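Local coordinates for glucosidase 2 subunit beta (Schizosaccharomyces pombe, PDB 4XQM), which recognises mannose-rich N-glycans through its lectin (MRH) domain and, as the beta subunit of glucosidase II, retains the catalytic alpha subunit in the endoplasmic reticulum, at residues E24-F27 and L32-N35; F36-Q39 and L44-E47. All coordinates share one frame; numbering follows the deposited sequence.

Interaction 1 (E24-F27 and L32-N35); sequences ENVF and LLGN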
ATOM      1  N   GLU A  24       2.727  -8.472   1.930  1.00 12.90           N
ATOM      2  CA  GLU A  24       2.256  -9.304   0.833  1.00 12.85           C
ATOM      3  C   GLU A  24       2.060  -8.459  -0.429  1.00 14.09           C
ATOM      4  O   GLU A  24       2.964  -8.377  -1.269  1.00 16.43           O
ATOM      5  CB  GLU A  24       1.005 -10.099   1.249  1.00 13.41           C
ATOM      6  CG  GLU A  24       1.369 -11.128   2.338  1.00 13.38           C
ATOM      7  CD  GLU A  24       0.218 -12.006   2.800  1.00 15.44           C
ATOM      8  OE1 GLU A  24      -0.914 -11.882   2.272  1.00 15.19           O
ATOM      9  OE2 GLU A  24       0.450 -12.845   3.711  1.00 14.75           O
ATOM     10  N   ASN A  25       0.908  -7.820  -0.564  1.00 12.29           N
ATOM     11  CA  ASN A  25       0.647  -7.051  -1.780  1.00 15.40           C
ATOM     12  C   ASN A  25      -0.314  -5.892  -1.574  1.00 15.37           C
ATOM     13  O   ASN A  25      -0.961  -5.788  -0.530  1.00 12.99           O
ATOM     14  CB  ASN A  25       0.134  -7.976  -2.891  1.00 17.37           C
ATOM     15  CG  ASN A  25      -0.765  -9.064  -2.360  1.00 19.34           C
ATOM     16  OD1 ASN A  25      -1.553  -8.841  -1.439  1.00 24.12           O
ATOM     17  ND2 ASN A  25      -0.645 -10.261  -2.928  1.00 18.49           N
ATOM     18  N   VAL A  26      -0.387  -5.021  -2.581  1.00 10.88           N
ATOM     19  CA  VAL A  26      -1.346  -3.922  -2.599  1.00 10.34           C
ATOM     20  C   VAL A  26      -2.162  -4.005  -3.876  1.00 12.31           C
ATOM     21  O   VAL A  26      -1.596  -4.240  -4.947  1.00 11.65           O
ATOM     22  CB  VAL A  26      -0.635  -2.560  -2.568  1.00 10.95           C
ATOM     23  CG1 VAL A  26      -1.650  -1.437  -2.623  1.00 13.52           C
ATOM     24  CG2 VAL A  26       0.220  -2.443  -1.304  1.00 12.06           C
ATOM     25  N   PHE A  27      -3.476  -3.814  -3.760  1.00 11.71           N
ATOM     26  CA  PHE A  27      -4.375  -3.810  -4.926  1.00 13.67           C
ATOM     27  C   PHE A  27      -5.226  -2.549  -5.036  1.00 15.83           C
ATOM     28  O   PHE A  27      -5.525  -1.875  -4.030  1.00 11.98           O
ATOM     29  CB  PHE A  27      -5.329  -5.007  -4.904  1.00 13.02           C
ATOM     30  CG  PHE A  27      -4.650  -6.333  -5.068  1.00 13.56           C
ATOM     31  CD1 PHE A  27      -4.175  -7.012  -3.958  1.00 19.57           C
ATOM     32  CD2 PHE A  27      -4.526  -6.912  -6.321  1.00 19.98           C
ATOM     33  CE1 PHE A  27      -3.553  -8.243  -4.093  1.00 24.98           C
ATOM     34  CE2 PHE A  27      -3.900  -8.147  -6.465  1.00 21.54           C
ATOM     35  CZ  PHE A  27      -3.414  -8.804  -5.348  1.00 19.30           C
ATOM     36  N   LEU A  32      -3.110  -5.348  -9.515  1.00 12.09           N
ATOM     37  CA  LEU A  32      -1.966  -5.425  -8.608  1.00 12.73           C
ATOM     38  C   LEU A  32      -1.142  -4.140  -8.681  1.00 13.47           C
ATOM     39  O   LEU A  32      -0.631  -3.783  -9.751  1.00 12.67           O
ATOM     40  CB  LEU A  32      -1.062  -6.619  -8.941  1.00 12.34           C
ATOM     41  CG  LEU A  32       0.225  -6.725  -8.104  1.00 12.51           C
ATOM     42  CD1 LEU A  32      -0.099  -7.063  -6.651  1.00 12.72           C
ATOM     43  CD2 LEU A  32       1.154  -7.781  -8.688  1.00 14.82           C
ATOM     44  N   LEU A  33      -1.009  -3.455  -7.545  1.00 12.55           N
ATOM     45  CA  LEU A  33      -0.154  -2.269  -7.468  1.00 11.40           C
ATOM     46  C   LEU A  33       1.296  -2.626  -7.168  1.00 13.33           C
ATOM     47  O   LEU A  33       2.208  -1.876  -7.501  1.00 14.77           O
ATOM     48  CB  LEU A  33      -0.683  -1.298  -6.412  1.00 11.94           C
ATOM     49  CG  LEU A  33      -1.526  -0.140  -6.950  1.00 19.03           C
ATOM     50  CD1 LEU A  33      -2.446  -0.564  -8.096  1.00 14.78           C
ATOM     51  CD2 LEU A  33      -2.286   0.581  -5.846  1.00 14.05           C
ATOM     52  N   GLY A  34       1.517  -3.766  -6.528  1.00 11.42           N
ATOM     53  CA  GLY A  34       2.865  -4.193  -6.223  1.00 13.21           C
ATOM     54  C   GLY A  34       2.914  -5.290  -5.184  1.00 13.72           C
ATOM     55  O   GLY A  34       1.976  -5.449  -4.397  1.00 12.00           O
ATOM     56  N   ASN A  35       4.016  -6.031  -5.193  1.00 14.47           N
ATOM     57  CA  ASN A  35       4.304  -7.046  -4.195  1.00 17.49           C
ATOM     58  C   ASN A  35       5.349  -6.508  -3.243  1.00 16.23           C
ATOM     59  O   ASN A  35       6.218  -5.732  -3.644  1.00 16.39           O
ATOM     60  CB  ASN A  35       4.812  -8.306  -4.893  1.00 20.04           C
ATOM     61  CG  ASN A  35       3.984  -8.657  -6.115  1.00 26.43           C
ATOM     62  OD1 ASN A  35       2.753  -8.607  -6.073  1.00 31.02           O
ATOM     63  ND2 ASN A  35       4.650  -8.999  -7.216  1.00 26.22           N
TER
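Leu-33 and Gly-34 both stand opposite Val-26, a classic beta bulge that shifts the pairing by one residue between Val-26 and Phe-27. Two backbone bonds grip Val-26 across it. Its N donates to Gly-34 O at 3.0 Å, and its O accepts from Leu-33 N at 2.8 Å. Gly-34 adopts backbone angles at which a beta carbon would run into the carbonyl oxygen of Leu-33. The two strands form an antiparallel hairpin in the beta-rich MRH domain, their local axes 171° apart in direction. On the face with Asn-25 and Phe-27, Leu-32 sends CD1 over the Phe-27 ring, a CH-pi contact 4.2 Å from the centroid and displaced toward the rim. The same methyl also meets Asn-25 CB, at 3.9 Å, and so bridges two side chains of the facing strand. Leu-32 CG lies anti to the backbone N (chi1 176°), and the second torsion then turns CD1 to the partner strand. On the Val-26 side of the sheet, Val-26 CG1 meets Leu-33 CD2 at 3.9 Å, Leu-33 being directed toward the partner strand; the pair lies against strand 82-89, Val-26 on Ile-85 and Leu-33 on Tyr-83, a residue of the mannose pocket. At the Asn-25/Asn-35 end of the pairing, Asn-35 CA approaches Glu-24 O at 3.5 Å in a CA-H...O contact.

Interaction 2 (F36-Q39 and L44-E47); sequences FASQ and LKYE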
ATOM      1  N   PHE A  36       5.289  -6.915  -1.976  1.00 14.24           N
ATOM      2  CA  PHE A  36       6.212  -6.368  -0.999  1.00 12.56           C
ATOM      3  C   PHE A  36       7.663  -6.678  -1.346  1.00 15.16           C
ATOM      4  O   PHE A  36       8.025  -7.847  -1.523  1.00 19.20           O
ATOM      5  CB  PHE A  36       5.921  -6.894   0.411  1.00 13.29           C
ATOM      6  CG  PHE A  36       6.932  -6.434   1.430  1.00 13.83           C
ATOM      7  CD1 PHE A  36       6.917  -5.123   1.897  1.00 14.51           C
ATOM      8  CD2 PHE A  36       7.925  -7.290   1.900  1.00 14.46           C
ATOM      9  CE1 PHE A  36       7.851  -4.681   2.824  1.00 12.35           C
ATOM     10  CE2 PHE A  36       8.859  -6.850   2.827  1.00 15.93           C
ATOM     11  CZ  PHE A  36       8.824  -5.540   3.287  1.00 15.09           C
ATOM     12  N   ALA A  37       8.491  -5.636  -1.395  1.00 14.80           N
ATOM     13  CA  ALA A  37       9.885  -5.770  -1.809  1.00 15.41           C
ATOM     14  C   ALA A  37      10.885  -5.475  -0.694  1.00 18.59           C
ATOM     15  O   ALA A  37      11.830  -6.242  -0.483  1.00 20.03           O
ATOM     16  CB  ALA A  37      10.158  -4.874  -3.017  1.00 15.30           C
ATOM     17  N   SER A  38      10.699  -4.353   0.003  1.00 16.59           N
ATOM     18  CA  SER A  38      11.645  -3.929   1.033  1.00 15.96           C
ATOM     19  C   SER A  38      11.007  -2.958   2.022  1.00 15.68           C
ATOM     20  O   SER A  38       9.933  -2.398   1.764  1.00 15.15           O
ATOM     21  CB  SER A  38      12.860  -3.259   0.389  1.00 18.51           C
ATOM     22  OG  SER A  38      12.462  -2.086  -0.308  1.00 20.14           O
ATOM     23  N   GLN A  39      11.677  -2.756   3.152  1.00 15.34           N
ATOM     24  CA  GLN A  39      11.206  -1.782   4.133  1.00 16.56           C
ATOM     25  C   GLN A  39      12.372  -0.997   4.699  1.00 20.72           C
ATOM     26  O   GLN A  39      13.421  -1.566   5.019  1.00 20.72           O
ATOM     27  CB  GLN A  39      10.429  -2.459   5.266  1.00 13.20           C
ATOM     28  CG  GLN A  39       9.910  -1.474   6.312  1.00 14.22           C
ATOM     29  CD  GLN A  39       9.102  -2.152   7.392  1.00 16.31           C
ATOM     30  OE1 GLN A  39       8.847  -3.355   7.320  1.00 18.18           O
ATOM     31  NE2 GLN A  39       8.683  -1.385   8.397  1.00 16.17           N
ATOM     32  N   LEU A  44       7.198   0.987   3.565  1.00 10.97           N
ATOM     33  CA  LEU A  44       7.156  -0.317   2.899  1.00 11.49           C
ATOM     34  C   LEU A  44       7.047  -0.118   1.389  1.00 12.50           C
ATOM     35  O   LEU A  44       6.088   0.511   0.907  1.00 14.30           O
ATOM     36  CB  LEU A  44       5.964  -1.141   3.388  1.00 11.48           C
ATOM     37  CG  LEU A  44       6.025  -1.797   4.774  1.00 13.48           C
ATOM     38  CD1 LEU A  44       5.974  -0.778   5.917  1.00 15.42           C
ATOM     39  CD2 LEU A  44       4.908  -2.838   4.909  1.00 15.36           C
ATOM     40  N   LYS A  45       8.009  -0.656   0.639  1.00 12.19           N
ATOM     41  CA  LYS A  45       7.975  -0.538  -0.813  1.00 12.42           C
ATOM     42  C   LYS A  45       7.374  -1.782  -1.438  1.00 14.47           C
ATOM     43  O   LYS A  45       7.844  -2.902  -1.197  1.00 14.73           O
ATOM     44  CB  LYS A  45       9.379  -0.287  -1.381  1.00 15.42           C
ATOM     45  CG  LYS A  45       9.974   1.043  -0.948  1.00 19.57           C
ATOM     46  CD  LYS A  45      11.333   1.284  -1.606  1.00 27.64           C
ATOM     47  CE  LYS A  45      11.887   2.652  -1.239  1.00 34.62           C
ATOM     48  NZ  LYS A  45      12.920   3.083  -2.220  1.00 39.62           N
ATOM     49  N   TYR A  46       6.344  -1.573  -2.254  1.00 13.40           N
ATOM     50  CA  TYR A  46       5.722  -2.643  -3.021  1.00 12.99           C
ATOM     51  C   TYR A  46       6.043  -2.392  -4.498  1.00 15.32           C
ATOM     52  O   TYR A  46       5.901  -1.269  -4.985  1.00 13.00           O
ATOM     53  CB  TYR A  46       4.199  -2.646  -2.807  1.00 11.79           C
ATOM     54  CG  TYR A  46       3.746  -3.103  -1.437  1.00 12.24           C
ATOM     55  CD1 TYR A  46       3.824  -2.254  -0.329  1.00 10.72           C
ATOM     56  CD2 TYR A  46       3.222  -4.377  -1.253  1.00 11.10           C
ATOM     57  CE1 TYR A  46       3.401  -2.681   0.932  1.00 11.45           C
ATOM     58  CE2 TYR A  46       2.792  -4.807  -0.005  1.00 10.83           C
ATOM     59  CZ  TYR A  46       2.883  -3.958   1.078  1.00 12.72           C
ATOM     60  OH  TYR A  46       2.454  -4.407   2.310  1.00 10.20           O
ATOM     61  N   GLU A  47       6.482  -3.432  -5.208  1.00 13.27           N
ATOM     62  CA  GLU A  47       7.018  -3.262  -6.563  1.00 14.23           C
ATOM     63  C   GLU A  47       6.445  -4.268  -7.565  1.00 16.54           C
ATOM     64  O   GLU A  47       5.786  -5.240  -7.178  1.00 16.09           O
ATOM     65  CB  GLU A  47       8.556  -3.345  -6.520  1.00 15.44           C
ATOM     66  CG  GLU A  47       9.179  -2.312  -5.614  1.00 20.02           C
ATOM     67  CD  GLU A  47      10.689  -2.410  -5.542  1.00 23.34           C
ATOM     68  OE1 GLU A  47      11.266  -3.330  -6.166  1.00 22.18           O
ATOM     69  OE2 GLU A  47      11.298  -1.558  -4.855  1.00 27.01           O
TER
HETATM   70  O   HOH W   1      13.085  -2.116  -2.840  1.00 21.92           O
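Phe-36 to Gln-39 and Leu-44 to Glu-47 run antiparallel with local axes 4.5 Å apart at closest approach, and Ala-37 and Ser-38 both face Lys-45 in a classic beta bulge of this hairpin. The evidence lies in the bonding: Lys-45 O takes a hydrogen bond from Ala-37 N at 2.8 Å and a second, weak one from Ser-38 N, whereas Lys-45 N donates to Ser-38 O. One residue of the partner strand is thus held at both its polar backbone atoms.

On the face carrying Phe-36, Leu-44 and Tyr-46, the two aromatic rings form a T-shaped (edge-to-face) pair, with centroids 5.8 Å apart and planes at 72°. Phe-36 supplies the edge, its CD1 standing over the Tyr-46 face toward the rim, while CB packs on Tyr-46 CE2. Because Phe-36 CG lies trans to its backbone N (chi1 175°), the ring reaches along the sheet until CE1 meets Leu-44 CG at 3.9 Å. Tyr-23 adds another edge-to-face partner to Phe-36, and the Tyr-46 hydroxyl is bonded to Val-21 O, linking the cluster to the end of strand 16-21. Gln-39 runs extended alongside Leu-44, pointing the same way; its amide carbon CD rests 3.7 Å from Leu-44 CD1, with OE1 bonded to Tyr-23 OH and NE2 to Gly-41 O.

On the opposite face, which carries Ser-38 and Lys-45, Ser-38 OG lies beside the aliphatic part of Lys-45. Ala-37 CB packs against the carboxylate end of Glu-47, 3.6 Å from its CD. One water joins the two strands, 2.6 Å from Ser-38 OG and donating to Glu-47 OE2 at 2.8 Å.

Strand 31-40 serves both contacts: its 32-35 part pairs with 24-27 in interaction 1, and its 36-39 part with 44-47 in interaction 2, their centres 9 Å apart. Probable backbone hydrogen bonds join them, Asn-35 N to Glu-47 O and Glu-24 O to Phe-36 N, each 2.8 Å, so three neighbouring strands of one sheet are linked continuously. Side chains meet as well: Val-26 CG2 lies 3.6 Å from Tyr-46 CD2. The mannose lies nearer interaction 1, with the Leu-33 side chain about 5 Å from the bound sugar, against about 14 Å for the Tyr-46 side chain of interaction 2.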